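Iron-binding protein (PDB 4M7O) probably binds an iron-containing solute, presumably as the receptor of an iron importer, using the two-lobed fold of periplasmic solute-binding proteins. Local coordinates at residues K20-R24 with Q128-R132; I35-L39 with A136-E142; T119-F123 with P260-I264; M185-A191 with L271-Y276; A113-T119 with D179-D184. All coordinates share one frame. Residue numbers count along the deposited sequence, not the author numbering.

Interaction 1 of 5, residues K20-R24 with Q128-R132; sequences KKYHR and QLTDR
Tyr-22 lays the edge of its ring against the last turn of helix 116-129: CE2 stands 3.3 Å from Leu-129 O and 4.2 Å from Leu-129 CD1, and CD2 reaches Thr-130 CA at 4.3 Å. Segment 20-24 is irregular. Lys-21 has near-helical angles (-79/-57) and Tyr-22 turns extended (-110/141), with chi1 m. In segment 128-132, Gln-128 and Leu-129 are still helical, Thr-130 leaves the helix (-100/13), Asp-131 takes left-handed angles (53/46), and Arg-132 is the N-cap of helix 133-152. The closest backbone approach is Lys-21 CA to Thr-130 CA, 6.0 Å. From there Lys-21 runs fully extended, all four chi angles t: Lys-21 CD passes 4.1 Å from Asp-131 CB, and NZ donates to Leu-129 O at 3.0 Å. A water joins the two backbones, accepting from Lys-21 N (3.2 Å) and donating to Thr-130 O (2.9 Å). The contact ties the chain leading into strand 25-27 to the loop between two successive helices of the amino-terminal lobe. Leu-129 also reaches Val-108 and Leu-84 of the parallel sheet. The polar links fall on carbonyls at the carboxyl end of a helix, where a lysine ammonium meets the negative end of the helix dipole, while the tyrosine adds an apolar patch to this surface contact.

Interaction 2 of 5, residues I35-L39 with A136-E142; sequences ILYRL and AKELVDE
Leu-139 (chi1 t, chi2 p) forms the apolar centre. It projects from helix 133-152 toward segment 35-39, the helical last turn of helix 30-38, where its CD2 lies 4.2 Å from Ile-35 CG2 and 4.1 Å from Leu-39 CD2. One turn earlier, Leu-39 CD2 sits 4.0 Å from Ala-136 CB and 3.6 Å from Ala-136 N. CA atoms are 6.2 Å apart for Leu-39 and Ala-136 and 7.0 Å for Arg-38 and Leu-139. Segment 136-142 is helical throughout, part of the long helix that, as in class III periplasmic binding proteins, links the lobes. Phe-123 of helix 116-129 touches both Ile-35 and Leu-139. Toward solvent, Arg-38 curls over Leu-139, chi1 to chi3 all m, so that Leu-139 CD1 lies over one guanidinium face, 3.8 Å from Arg-38 CZ. At the guanidinium edge, Arg-38 NH2 forms a 2.5 Å salt bridge with Glu-142 OE2, and a water accepts from Arg-38 NH1 (3.0 Å) while donating to Glu-142 OE2 (2.8 Å).

Interaction 3 of 5, residues T119-F123 with P260-I264; sequences TYDTF and PGPRI
Segment 119-123 is regular helix, part of helix 116-129, whereas segment 260-264 is a loop that bends through a type I turn from Gly-261 to Ile-264, closed by a weak 3.4 Å bond from Ile-264 N to Gly-261 O. Arg-263 is the N-cap of helix 264-275. The backbones come nearest at Thr-119 and Pro-260, whose CA atoms are 5.5 Å apart. Thr-119 (chi1 m) points at the loop: its CG2 lies 3.6 Å from Pro-260 O and 4.2 Å from Ile-264 CD1, while its hydroxyl is engaged by Ser-115 O. Phe-123 (chi1 m) presents its ring edge to two loop carbonyls, with CZ 3.5 Å from Gly-261 O and CE1 4.1 Å from Pro-260 O; its CZ also reaches Pro-262 CD at 4.4 Å. Ile-264 CD1 meets Tyr-120 CE1 at 4.0 Å. Direct hydrogen bonds between the segments are lacking, but a water donates to both Thr-122 OG1 and Pro-260 O, each at 2.7 Å, and Thr-122 OG1 in turn donates to Thr-119 O at 2.8 Å. Pro-260 and Pro-262 also touch helix 30-38. The chain, returning from the carboxy-terminal lobe, is thereby seated against two helices of the amino-terminal lobe before starting its last helix, an interlobe junction consistent with the two-lobed, helix-linked fold of class III periplasmic binding proteins.

Interaction 4 of 5, residues M185-A191 with L271-Y276; sequences MLEKLDA and LRDDIY
Leu-271 opens the helical part of segment 271-276 with its side chain directed at helix 181-188: its CD2 is 3.6 Å from CB of Met-185, a selenomethionine, and its CB is 4.0 Å from Leu-189 CD1. At Arg-272 the backbones are closest, 6.8 Å between its CA and that of Leu-189, and Leu-189 CD1 (chi1 m, chi2 t) slots in 3.6 Å from Arg-272 N and 4.0 Å from Arg-272 CB. The Arg-272 guanidinium leads away, its NH2 forming a salt bridge with Asp-273 OD1 at 3.1 Å, the hydrogen bond within it weak. A turn after Leu-271, Ile-275 (m, t) places CD1 3.7 Å from Leu-186 CD2 and 4.3 Å from each of Leu-189 CD1 and Ala-191 CB. Tyr-276, the first residue beyond the helix, reaches across to segment 185-191 with chi1 m, and its OH donates to Leu-189 O at 2.8 Å. That carbonyl lies where helix 181-188 ends in a Schellman motif, with Asp-190 (55/41) as C-prime residue, Ala-191 N bonded to Leu-186 O at 2.9 Å and Asp-190 N to Glu-187 O at 3.1 Å. Two helix ends are thus fastened side by side over the mixed sheet of the carboxy-terminal lobe: Leu-186 rests on strand 162-168, Leu-271 and Ile-275 on strand 216-219, and the ring of Tyr-276 stacks edge-to-face with His-158.

Interaction 5 of 5, residues A113-T119 with D179-D184; sequences AQSIDET and DTFFND
Ala-113 starts the contact by setting its O 3.2 Å from CD2 at the ring edge of Phe-181. Gln-114 CA and Phe-181 CA are 4.3 Å apart, and with chi1 and chi2 both m, Gln-114 OE1 accepts from Phe-181 N at 3.0 Å. Ser-115 is the N-cap of helix 116-129, its OG accepting from Glu-118 N at 3.0 Å, and its backbone lies over one face of the Phe-181 ring. Thr-180 caps helix 181-188: Thr-180 OG1 accepts from Asn-183 N at 3.1 Å and is also hydrogen-bonded to Gly-177 O. The capped starts of two helices, one from each lobe of the periplasmic-binding-protein fold, abut here. Ile-116 N donates to Asp-184 OD2 (2.8 Å, 175°), placing a carboxylate at a helix amino end, while Asp-184 OD1 forms a salt bridge with Lys-188. A water held by Asp-117 donates to Asp-184 OD2 at 2.6 Å. Thr-119 OG1 donates to Ser-115 O at 2.9 Å and packs at the Phe-181 ring edge, 3.4 Å from Phe-181 CZ.

The contacts run from the amino-terminal lobe to the carboxy-terminal one, with interactions 1 and 4 at the extremes, their centres about 36 Å apart. Helix 116-129 serves interactions 1, 3 and 5, while helix 181-188 carries on from interaction 5 to interaction 4, where Lys-188 CG touches Ile-116 CD1 at 3.8 Å. Interactions 1 and 2 join through Arg-132 NH2, 2.7 Å from Leu-39 O, probably a hydrogen bond. Interactions 2 and 3 meet at Phe-123, whose CE1 is 3.6 Å from Ile-35 CD1. Interactions 3 and 5 share Thr-119 and lie between the lobes, their centres about 10 Å apart. No iron or solute lies among these local coordinates, so the binding site is not located by them.

Interaction 1 of 5, residues K20-R24 with Q128-R132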
# COMPACT_ATOMS: atom_id res chain seq x y z
N LYS A 20 13.98 23.04 7.41
CA LYS A 20 15.33 23.59 7.46
C LYS A 20 16.21 23.17 6.29
O LYS A 20 16.89 24.01 5.69
CB LYS A 20 16.01 23.22 8.79
CG LYS A 20 15.24 23.64 10.02
CD LYS A 20 15.90 23.10 11.28
N LYS A 21 16.23 21.88 5.95
CA LYS A 21 17.08 21.42 4.84
C LYS A 21 16.47 21.70 3.47
O LYS A 21 17.10 22.35 2.63
CB LYS A 21 17.46 19.94 4.97
CG LYS A 21 18.52 19.53 3.95
CD LYS A 21 18.93 18.06 4.06
CE LYS A 21 20.05 17.74 3.07
NZ LYS A 21 20.22 16.28 2.85
N TYR A 22 15.26 21.20 3.22
CA TYR A 22 14.53 21.54 2.00
C TYR A 22 13.35 22.43 2.36
O TYR A 22 12.71 22.22 3.39
CB TYR A 22 14.07 20.28 1.27
CG TYR A 22 15.19 19.38 0.79
CD1 TYR A 22 15.87 19.65 -0.38
CD2 TYR A 22 15.57 18.25 1.52
CE1 TYR A 22 16.91 18.82 -0.83
CE2 TYR A 22 16.60 17.43 1.08
CZ TYR A 22 17.26 17.71 -0.09
OH TYR A 22 18.28 16.90 -0.52
N HIS A 23 13.07 23.44 1.53
CA HIS A 23 12.05 24.44 1.85
C HIS A 23 10.85 24.37 0.93
O HIS A 23 9.78 24.88 1.27
CB HIS A 23 12.62 25.86 1.78
CG HIS A 23 13.74 26.10 2.73
ND1 HIS A 23 15.06 26.00 2.36
CD2 HIS A 23 13.74 26.45 4.03
CE1 HIS A 23 15.83 26.27 3.40
NE2 HIS A 23 15.05 26.55 4.43
N ARG A 24 11.04 23.75 -0.23
CA ARG A 24 10.00 23.71 -1.24
C ARG A 24 9.88 22.31 -1.83
O ARG A 24 10.40 22.02 -2.91
CB ARG A 24 10.30 24.75 -2.34
CG ARG A 24 10.34 26.18 -1.83
CD ARG A 24 10.47 27.18 -3.00
NE ARG A 24 9.28 27.15 -3.85
CZ ARG A 24 8.18 27.85 -3.62
NH1 ARG A 24 8.10 28.64 -2.55
NH2 ARG A 24 7.15 27.76 -4.45
N GLN A 128 16.38 10.64 6.84
CA GLN A 128 17.78 10.99 6.64
C GLN A 128 17.94 11.97 5.49
O GLN A 128 18.81 12.83 5.52
CB GLN A 128 18.62 9.74 6.40
CG GLN A 128 20.09 10.05 6.20
CD GLN A 128 20.96 8.81 6.32
OE1 GLN A 128 20.45 7.69 6.35
NE2 GLN A 128 22.27 9.01 6.42
N LEU A 129 17.08 11.85 4.49
CA LEU A 129 17.11 12.72 3.32
C LEU A 129 16.81 14.17 3.71
O LEU A 129 17.49 15.10 3.26
CB LEU A 129 16.11 12.23 2.27
CG LEU A 129 15.81 13.16 1.09
CD1 LEU A 129 17.04 13.38 0.22
CD2 LEU A 129 14.64 12.64 0.25
N THR A 130 15.82 14.35 4.58
CA THR A 130 15.33 15.67 4.97
C THR A 130 15.88 16.16 6.30
O THR A 130 15.35 17.12 6.87
CB THR A 130 13.80 15.67 5.13
OG1 THR A 130 13.43 14.73 6.15
CG2 THR A 130 13.13 15.28 3.84
N ASP A 131 16.91 15.49 6.81
CA ASP A 131 17.49 15.85 8.11
C ASP A 131 16.42 15.91 9.20
O ASP A 131 16.36 16.85 9.98
CB ASP A 131 18.26 17.18 8.02
CG ASP A 131 19.21 17.39 9.18
OD1 ASP A 131 19.57 16.39 9.84
OD2 ASP A 131 19.60 18.55 9.44
N ARG A 132 15.56 14.90 9.23
CA ARG A 132 14.55 14.78 10.27
C ARG A 132 14.66 13.40 10.89
O ARG A 132 13.65 12.73 11.10
CB ARG A 132 13.15 14.99 9.67
CG ARG A 132 12.99 16.32 8.96
CD ARG A 132 13.01 17.48 9.93
NE ARG A 132 11.75 17.53 10.69
CZ ARG A 132 11.52 18.35 11.71
NH1 ARG A 132 12.46 19.20 12.12
NH2 ARG A 132 10.35 18.32 12.32
O HOH W 1 15.59 19.67 8.20

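Interaction 2 of 5, residues I35-L39 with A136-E142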
# COMPACT_ATOMS: atom_id res chain seq x y z
N ILE A 35 4.05 10.78 5.26
CA ILE A 35 5.29 10.63 6.02
C ILE A 35 5.92 12.00 6.28
O ILE A 35 6.40 12.27 7.39
CB ILE A 35 6.29 9.74 5.26
CG1 ILE A 35 5.77 8.30 5.14
CG2 ILE A 35 7.66 9.77 5.93
CD1 ILE A 35 6.56 7.45 4.18
N LEU A 36 5.95 12.85 5.26
CA LEU A 36 6.50 14.21 5.39
C LEU A 36 5.79 14.98 6.49
O LEU A 36 6.43 15.67 7.28
CB LEU A 36 6.38 14.97 4.06
CG LEU A 36 7.40 14.54 3.00
CD1 LEU A 36 7.08 15.19 1.64
CD2 LEU A 36 8.80 14.94 3.49
N TYR A 37 4.46 14.88 6.53
CA TYR A 37 3.68 15.56 7.56
C TYR A 37 4.03 15.00 8.93
O TYR A 37 4.17 15.75 9.89
CB TYR A 37 2.18 15.44 7.29
CG TYR A 37 1.57 16.64 6.59
CD1 TYR A 37 1.61 16.76 5.21
CD2 TYR A 37 0.93 17.63 7.31
CE1 TYR A 37 1.04 17.83 4.58
CE2 TYR A 37 0.37 18.72 6.68
CZ TYR A 37 0.43 18.81 5.31
OH TYR A 37 -0.12 19.89 4.67
N ARG A 38 4.19 13.67 9.03
CA ARG A 38 4.48 13.06 10.33
C ARG A 38 5.91 13.38 10.80
O ARG A 38 6.24 13.26 11.97
CB ARG A 38 4.23 11.54 10.32
CG ARG A 38 2.75 11.14 10.23
CD ARG A 38 1.95 11.59 11.47
NE ARG A 38 2.52 11.04 12.70
CZ ARG A 38 2.34 9.79 13.13
NH1 ARG A 38 1.61 8.94 12.44
NH2 ARG A 38 2.90 9.39 14.27
N LEU A 39 6.75 13.82 9.87
CA LEU A 39 8.11 14.24 10.21
C LEU A 39 8.16 15.70 10.65
O LEU A 39 9.21 16.19 11.08
CB LEU A 39 9.07 14.02 9.02
CG LEU A 39 9.31 12.55 8.64
CD1 LEU A 39 10.39 12.42 7.57
CD2 LEU A 39 9.66 11.73 9.86
N ALA A 136 11.94 10.64 12.39
CA ALA A 136 11.68 9.40 11.66
C ALA A 136 11.74 8.22 12.62
O ALA A 136 10.96 7.27 12.49
CB ALA A 136 12.66 9.21 10.52
N LYS A 137 12.66 8.29 13.58
CA LYS A 137 12.79 7.25 14.60
C LYS A 137 11.54 7.20 15.44
O LYS A 137 11.01 6.12 15.73
CB LYS A 137 14.01 7.50 15.49
CG LYS A 137 13.93 6.79 16.84
CD LYS A 137 15.26 6.82 17.60
CE LYS A 137 15.07 6.51 19.08
NZ LYS A 137 14.23 5.31 19.30
N GLU A 138 11.06 8.37 15.85
CA GLU A 138 9.83 8.45 16.62
C GLU A 138 8.66 7.92 15.80
O GLU A 138 7.80 7.20 16.32
CB GLU A 138 9.58 9.89 17.09
CG GLU A 138 10.67 10.39 18.04
CD GLU A 138 10.44 11.82 18.52
OE1 GLU A 138 9.48 12.46 18.05
OE2 GLU A 138 11.23 12.29 19.37
N LEU A 139 8.64 8.25 14.51
CA LEU A 139 7.59 7.77 13.62
C LEU A 139 7.62 6.25 13.47
O LEU A 139 6.57 5.60 13.41
CB LEU A 139 7.71 8.44 12.25
CG LEU A 139 6.78 7.88 11.19
CD1 LEU A 139 5.33 8.09 11.58
CD2 LEU A 139 7.06 8.53 9.85
N VAL A 140 8.82 5.68 13.40
CA VAL A 140 8.95 4.23 13.26
C VAL A 140 8.47 3.57 14.54
O VAL A 140 7.70 2.62 14.50
CB VAL A 140 10.40 3.79 12.95
CG1 VAL A 140 10.57 2.29 13.19
CG2 VAL A 140 10.77 4.14 11.51
N ASP A 141 8.93 4.10 15.67
CA ASP A 141 8.59 3.53 16.97
C ASP A 141 7.09 3.56 17.26
O ASP A 141 6.53 2.60 17.78
CB ASP A 141 9.36 4.23 18.09
CG ASP A 141 10.84 3.93 18.05
OD1 ASP A 141 11.22 2.86 17.51
OD2 ASP A 141 11.63 4.75 18.56
N GLU A 142 6.43 4.66 16.92
CA GLU A 142 5.01 4.79 17.19
C GLU A 142 4.21 3.89 16.27
O GLU A 142 3.19 3.30 16.67
CB GLU A 142 4.55 6.25 17.04
CG GLU A 142 3.18 6.51 17.63
CD GLU A 142 2.23 7.15 16.64
OE1 GLU A 142 1.15 7.61 17.07
OE2 GLU A 142 2.56 7.19 15.44
O HOH W 2 1.99 6.01 12.94

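Interaction 3 of 5, residues T119-F123 with P260-I264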
# COMPACT_ATOMS: atom_id res chain seq x y z
N THR A 119 8.48 -0.71 4.91
CA THR A 119 7.80 0.56 5.11
C THR A 119 8.57 1.39 6.14
O THR A 119 8.81 2.58 5.92
CB THR A 119 6.35 0.34 5.58
OG1 THR A 119 5.64 -0.39 4.58
CG2 THR A 119 5.66 1.68 5.84
N TYR A 120 8.96 0.76 7.24
CA TYR A 120 9.77 1.41 8.26
C TYR A 120 11.06 1.89 7.63
O TYR A 120 11.52 2.99 7.94
CB TYR A 120 10.10 0.44 9.40
CG TYR A 120 8.91 -0.07 10.18
CD1 TYR A 120 7.71 0.64 10.23
CD2 TYR A 120 8.99 -1.27 10.88
CE1 TYR A 120 6.61 0.15 10.95
CE2 TYR A 120 7.91 -1.76 11.60
CZ TYR A 120 6.73 -1.05 11.64
OH TYR A 120 5.68 -1.57 12.36
N ASP A 121 11.63 1.08 6.74
CA ASP A 121 12.82 1.49 6.00
C ASP A 121 12.63 2.84 5.33
O ASP A 121 13.49 3.70 5.43
CB ASP A 121 13.24 0.46 4.95
CG ASP A 121 13.93 -0.74 5.55
OD1 ASP A 121 14.28 -0.70 6.76
OD2 ASP A 121 14.14 -1.72 4.81
N THR A 122 11.51 3.03 4.64
CA THR A 122 11.33 4.30 3.93
C THR A 122 11.14 5.47 4.89
O THR A 122 11.48 6.60 4.55
CB THR A 122 10.16 4.27 2.92
OG1 THR A 122 8.92 4.25 3.64
CG2 THR A 122 10.26 3.07 1.99
N PHE A 123 10.59 5.20 6.07
CA PHE A 123 10.45 6.26 7.06
C PHE A 123 11.84 6.79 7.36
O PHE A 123 12.07 8.00 7.31
CB PHE A 123 9.82 5.75 8.36
CG PHE A 123 8.38 5.33 8.23
CD1 PHE A 123 7.71 5.44 7.01
CD2 PHE A 123 7.69 4.83 9.33
CE1 PHE A 123 6.38 5.04 6.89
CE2 PHE A 123 6.35 4.43 9.21
CZ PHE A 123 5.70 4.54 7.99
N PRO A 260 1.94 2.23 1.92
CA PRO A 260 3.13 2.16 2.79
C PRO A 260 3.38 3.46 3.56
O PRO A 260 4.45 4.06 3.43
CB PRO A 260 4.27 1.89 1.80
CG PRO A 260 3.78 2.50 0.48
CD PRO A 260 2.30 2.21 0.49
N GLY A 261 2.41 3.88 4.38
CA GLY A 261 2.56 5.08 5.18
C GLY A 261 2.39 4.84 6.67
O GLY A 261 2.36 3.70 7.13
N PRO A 262 2.27 5.92 7.44
CA PRO A 262 2.17 5.84 8.89
C PRO A 262 0.88 5.19 9.38
O PRO A 262 0.81 4.86 10.57
CB PRO A 262 2.19 7.31 9.32
CG PRO A 262 2.89 8.02 8.18
CD PRO A 262 2.38 7.32 6.98
N ARG A 263 -0.11 5.00 8.52
CA ARG A 263 -1.37 4.40 8.96
C ARG A 263 -1.52 2.92 8.56
O ARG A 263 -2.64 2.41 8.49
CB ARG A 263 -2.57 5.24 8.50
CG ARG A 263 -2.57 6.69 9.04
CD ARG A 263 -3.74 7.51 8.47
NE ARG A 263 -3.64 7.67 7.02
CZ ARG A 263 -4.67 7.56 6.18
NH1 ARG A 263 -5.89 7.30 6.64
NH2 ARG A 263 -4.48 7.71 4.87
N ILE A 264 -0.41 2.23 8.33
CA ILE A 264 -0.46 0.80 7.99
C ILE A 264 -1.15 -0.06 9.03
O ILE A 264 -1.64 -1.15 8.71
CB ILE A 264 0.93 0.16 7.82
CG1 ILE A 264 1.93 0.77 8.79
CG2 ILE A 264 1.40 0.24 6.38
CD1 ILE A 264 3.24 0.03 8.84
O HOH W 3 6.74 4.29 2.01

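Interaction 4 of 5, residues M185-A191 with L271-Y276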
# COMPACT_ATOMS: atom_id res chain seq x y z
N MSE A 185 1.50 -9.13 5.52
CA MSE A 185 0.41 -8.84 6.46
C MSE A 185 -0.18 -10.14 7.01
O MSE A 185 -0.32 -10.30 8.22
CB MSE A 185 -0.66 -7.96 5.82
CG MSE A 185 -0.17 -6.57 5.45
SE MSE A 185 -1.62 -5.42 4.82
CE MSE A 185 -1.08 -5.24 2.97
N LEU A 186 -0.50 -11.07 6.11
CA LEU A 186 -0.95 -12.39 6.51
C LEU A 186 -0.02 -13.04 7.53
O LEU A 186 -0.47 -13.57 8.54
CB LEU A 186 -1.09 -13.31 5.30
CG LEU A 186 -2.22 -12.97 4.33
CD1 LEU A 186 -2.24 -13.93 3.13
CD2 LEU A 186 -3.55 -13.01 5.08
N GLU A 187 1.28 -13.00 7.25
CA GLU A 187 2.24 -13.67 8.12
C GLU A 187 2.29 -13.01 9.50
O GLU A 187 2.42 -13.70 10.51
CB GLU A 187 3.62 -13.75 7.48
CG GLU A 187 3.67 -14.62 6.22
CD GLU A 187 5.09 -14.84 5.72
OE1 GLU A 187 6.02 -14.20 6.26
OE2 GLU A 187 5.28 -15.66 4.79
N LYS A 188 2.17 -11.69 9.53
CA LYS A 188 2.14 -10.97 10.80
C LYS A 188 0.88 -11.30 11.59
O LYS A 188 0.89 -11.30 12.82
CB LYS A 188 2.23 -9.45 10.56
CG LYS A 188 3.63 -8.88 10.70
CD LYS A 188 4.63 -9.72 9.92
CE LYS A 188 6.05 -9.23 10.13
NZ LYS A 188 6.99 -9.96 9.24
N LEU A 189 -0.19 -11.62 10.88
CA LEU A 189 -1.46 -11.94 11.52
C LEU A 189 -1.58 -13.43 11.81
O LEU A 189 -2.65 -13.90 12.20
CB LEU A 189 -2.63 -11.45 10.66
CG LEU A 189 -2.70 -9.92 10.58
CD1 LEU A 189 -3.84 -9.46 9.69
CD2 LEU A 189 -2.81 -9.34 11.98
N ASP A 190 -0.48 -14.15 11.63
CA ASP A 190 -0.42 -15.60 11.84
C ASP A 190 -1.48 -16.37 11.04
O ASP A 190 -2.11 -17.31 11.54
CB ASP A 190 -0.49 -15.95 13.35
CG ASP A 190 -0.18 -17.43 13.63
OD1 ASP A 190 0.79 -17.98 13.06
OD2 ASP A 190 -0.92 -18.05 14.42
N ALA A 191 -1.67 -15.95 9.80
CA ALA A 191 -2.52 -16.68 8.86
C ALA A 191 -1.62 -17.26 7.76
O ALA A 191 -0.48 -16.83 7.60
CB ALA A 191 -3.58 -15.77 8.27
N LEU A 271 -7.62 -6.15 7.58
CA LEU A 271 -7.32 -7.52 7.20
C LEU A 271 -7.56 -8.48 8.36
O LEU A 271 -8.08 -9.58 8.17
CB LEU A 271 -5.87 -7.62 6.71
CG LEU A 271 -5.61 -8.61 5.56
CD1 LEU A 271 -6.49 -8.26 4.37
CD2 LEU A 271 -4.15 -8.58 5.16
N ARG A 272 -7.20 -8.05 9.57
CA ARG A 272 -7.42 -8.86 10.77
C ARG A 272 -8.90 -9.17 10.99
O ARG A 272 -9.28 -10.31 11.28
CB ARG A 272 -6.85 -8.14 12.00
CG ARG A 272 -7.02 -8.94 13.29
CD ARG A 272 -7.61 -8.09 14.39
NE ARG A 272 -7.94 -8.91 15.56
CZ ARG A 272 -9.07 -9.58 15.70
NH1 ARG A 272 -9.29 -10.30 16.80
NH2 ARG A 272 -10.00 -9.53 14.75
N ASP A 273 -9.74 -8.15 10.84
CA ASP A 273 -11.17 -8.30 11.10
C ASP A 273 -11.88 -9.09 10.00
O ASP A 273 -13.03 -9.48 10.17
CB ASP A 273 -11.84 -6.93 11.32
CG ASP A 273 -11.32 -6.19 12.57
OD1 ASP A 273 -10.66 -6.82 13.43
OD2 ASP A 273 -11.59 -4.98 12.70
N ASP A 274 -11.21 -9.33 8.87
CA ASP A 274 -11.76 -10.18 7.81
C ASP A 274 -11.37 -11.65 8.03
O ASP A 274 -12.05 -12.56 7.56
CB ASP A 274 -11.30 -9.72 6.43
CG ASP A 274 -12.00 -8.45 5.97
OD1 ASP A 274 -13.05 -8.09 6.55
OD2 ASP A 274 -11.51 -7.80 5.02
N ILE A 275 -10.27 -11.85 8.74
CA ILE A 275 -9.73 -13.18 8.98
C ILE A 275 -10.28 -13.73 10.30
O ILE A 275 -10.59 -14.91 10.42
CB ILE A 275 -8.19 -13.13 9.02
CG1 ILE A 275 -7.65 -12.72 7.65
CG2 ILE A 275 -7.60 -14.46 9.43
CD1 ILE A 275 -6.17 -12.43 7.64
N TYR A 276 -10.43 -12.84 11.27
CA TYR A 276 -10.91 -13.22 12.59
C TYR A 276 -12.21 -12.48 12.89
O TYR A 276 -12.19 -11.35 13.39
CB TYR A 276 -9.83 -12.95 13.64
CG TYR A 276 -8.50 -13.62 13.31
CD1 TYR A 276 -8.33 -14.98 13.49
CD2 TYR A 276 -7.43 -12.89 12.79
CE1 TYR A 276 -7.13 -15.60 13.17
CE2 TYR A 276 -6.22 -13.51 12.48
CZ TYR A 276 -6.08 -14.87 12.67
OH TYR A 276 -4.90 -15.51 12.37

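Interaction 5 of 5, residues A113-T119 with D179-D184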
# COMPACT_ATOMS: atom_id res chain seq x y z
N ALA A 113 7.76 -0.24 -0.97
CA ALA A 113 7.79 -1.18 0.16
C ALA A 113 6.79 -2.32 -0.04
O ALA A 113 5.61 -2.07 -0.29
CB ALA A 113 7.53 -0.47 1.47
N GLN A 114 7.26 -3.56 0.07
CA GLN A 114 6.38 -4.72 -0.04
C GLN A 114 6.29 -5.52 1.26
O GLN A 114 5.94 -6.69 1.25
CB GLN A 114 6.81 -5.61 -1.20
CG GLN A 114 6.41 -5.08 -2.60
CD GLN A 114 4.89 -4.91 -2.78
OE1 GLN A 114 4.10 -5.87 -2.59
NE2 GLN A 114 4.47 -3.70 -3.16
N SER A 115 6.59 -4.87 2.38
CA SER A 115 6.42 -5.45 3.71
C SER A 115 6.31 -4.34 4.75
O SER A 115 6.54 -3.17 4.45
CB SER A 115 7.60 -6.33 4.07
OG SER A 115 8.72 -5.52 4.34
N ILE A 116 5.98 -4.70 5.99
CA ILE A 116 5.90 -3.71 7.05
C ILE A 116 7.29 -3.17 7.37
O ILE A 116 7.48 -1.97 7.52
CB ILE A 116 5.24 -4.31 8.30
CG1 ILE A 116 3.78 -4.65 8.00
CG2 ILE A 116 5.33 -3.37 9.48
CD1 ILE A 116 3.11 -5.49 9.08
N ASP A 117 8.28 -4.07 7.47
CA ASP A 117 9.64 -3.64 7.76
C ASP A 117 10.24 -2.73 6.68
O ASP A 117 11.04 -1.85 6.99
CB ASP A 117 10.54 -4.84 8.03
CG ASP A 117 10.41 -5.37 9.45
OD1 ASP A 117 11.07 -4.80 10.35
OD2 ASP A 117 9.64 -6.33 9.68
N GLU A 118 9.85 -2.94 5.43
CA GLU A 118 10.36 -2.13 4.34
C GLU A 118 9.71 -0.75 4.40
O GLU A 118 10.30 0.24 4.00
CB GLU A 118 10.10 -2.80 2.99
CG GLU A 118 11.10 -3.90 2.64
CD GLU A 118 10.67 -4.72 1.43
OE1 GLU A 118 10.97 -5.94 1.41
OE2 GLU A 118 10.04 -4.15 0.52
N THR A 119 8.48 -0.71 4.91
CA THR A 119 7.80 0.56 5.11
C THR A 119 8.57 1.39 6.14
O THR A 119 8.81 2.58 5.92
CB THR A 119 6.35 0.34 5.58
OG1 THR A 119 5.64 -0.39 4.58
CG2 THR A 119 5.66 1.68 5.84
N ASP A 179 6.79 -12.43 -1.01
CA ASP A 179 7.40 -11.16 -1.44
C ASP A 179 6.35 -10.12 -1.81
O ASP A 179 6.61 -9.25 -2.65
CB ASP A 179 8.37 -11.36 -2.61
CG ASP A 179 9.52 -12.28 -2.26
OD1 ASP A 179 9.84 -12.42 -1.06
OD2 ASP A 179 10.11 -12.87 -3.20
N THR A 180 5.18 -10.19 -1.20
CA THR A 180 4.17 -9.15 -1.43
C THR A 180 3.72 -8.57 -0.11
O THR A 180 3.85 -9.21 0.94
CB THR A 180 2.93 -9.69 -2.15
OG1 THR A 180 2.32 -10.70 -1.34
CG2 THR A 180 3.29 -10.25 -3.54
N PHE A 181 3.18 -7.36 -0.17
CA PHE A 181 2.71 -6.67 1.01
C PHE A 181 1.57 -7.45 1.64
O PHE A 181 1.54 -7.65 2.85
CB PHE A 181 2.30 -5.23 0.68
CG PHE A 181 2.58 -4.26 1.80
CD1 PHE A 181 2.19 -4.55 3.09
CD2 PHE A 181 3.27 -3.09 1.56
CE1 PHE A 181 2.44 -3.66 4.13
CE2 PHE A 181 3.53 -2.20 2.60
CZ PHE A 181 3.12 -2.50 3.88
N PHE A 182 0.64 -7.91 0.81
CA PHE A 182 -0.46 -8.70 1.35
C PHE A 182 0.03 -9.97 2.02
O PHE A 182 -0.58 -10.42 2.99
CB PHE A 182 -1.48 -9.03 0.26
CG PHE A 182 -2.10 -7.81 -0.37
CD1 PHE A 182 -2.61 -6.80 0.42
CD2 PHE A 182 -2.15 -7.67 -1.75
CE1 PHE A 182 -3.16 -5.65 -0.14
CE2 PHE A 182 -2.71 -6.53 -2.33
CZ PHE A 182 -3.22 -5.52 -1.52
N ASN A 183 1.12 -10.55 1.53
CA ASN A 183 1.62 -11.79 2.15
C ASN A 183 2.26 -11.51 3.49
O ASN A 183 2.09 -12.29 4.43
CB ASN A 183 2.58 -12.56 1.25
CG ASN A 183 3.11 -13.81 1.92
OD1 ASN A 183 2.43 -14.84 1.95
ND2 ASN A 183 4.32 -13.73 2.47
N ASP A 184 2.99 -10.40 3.59
CA ASP A 184 3.63 -10.07 4.86
C ASP A 184 2.59 -9.78 5.92
O ASP A 184 2.76 -10.15 7.09
CB ASP A 184 4.58 -8.88 4.71
CG ASP A 184 5.36 -8.61 5.99
OD1 ASP A 184 5.88 -9.58 6.59
OD2 ASP A 184 5.44 -7.44 6.41
O HOH W 4 0.74 -6.75 -2.25
O HOH W 5 7.44 -6.97 7.94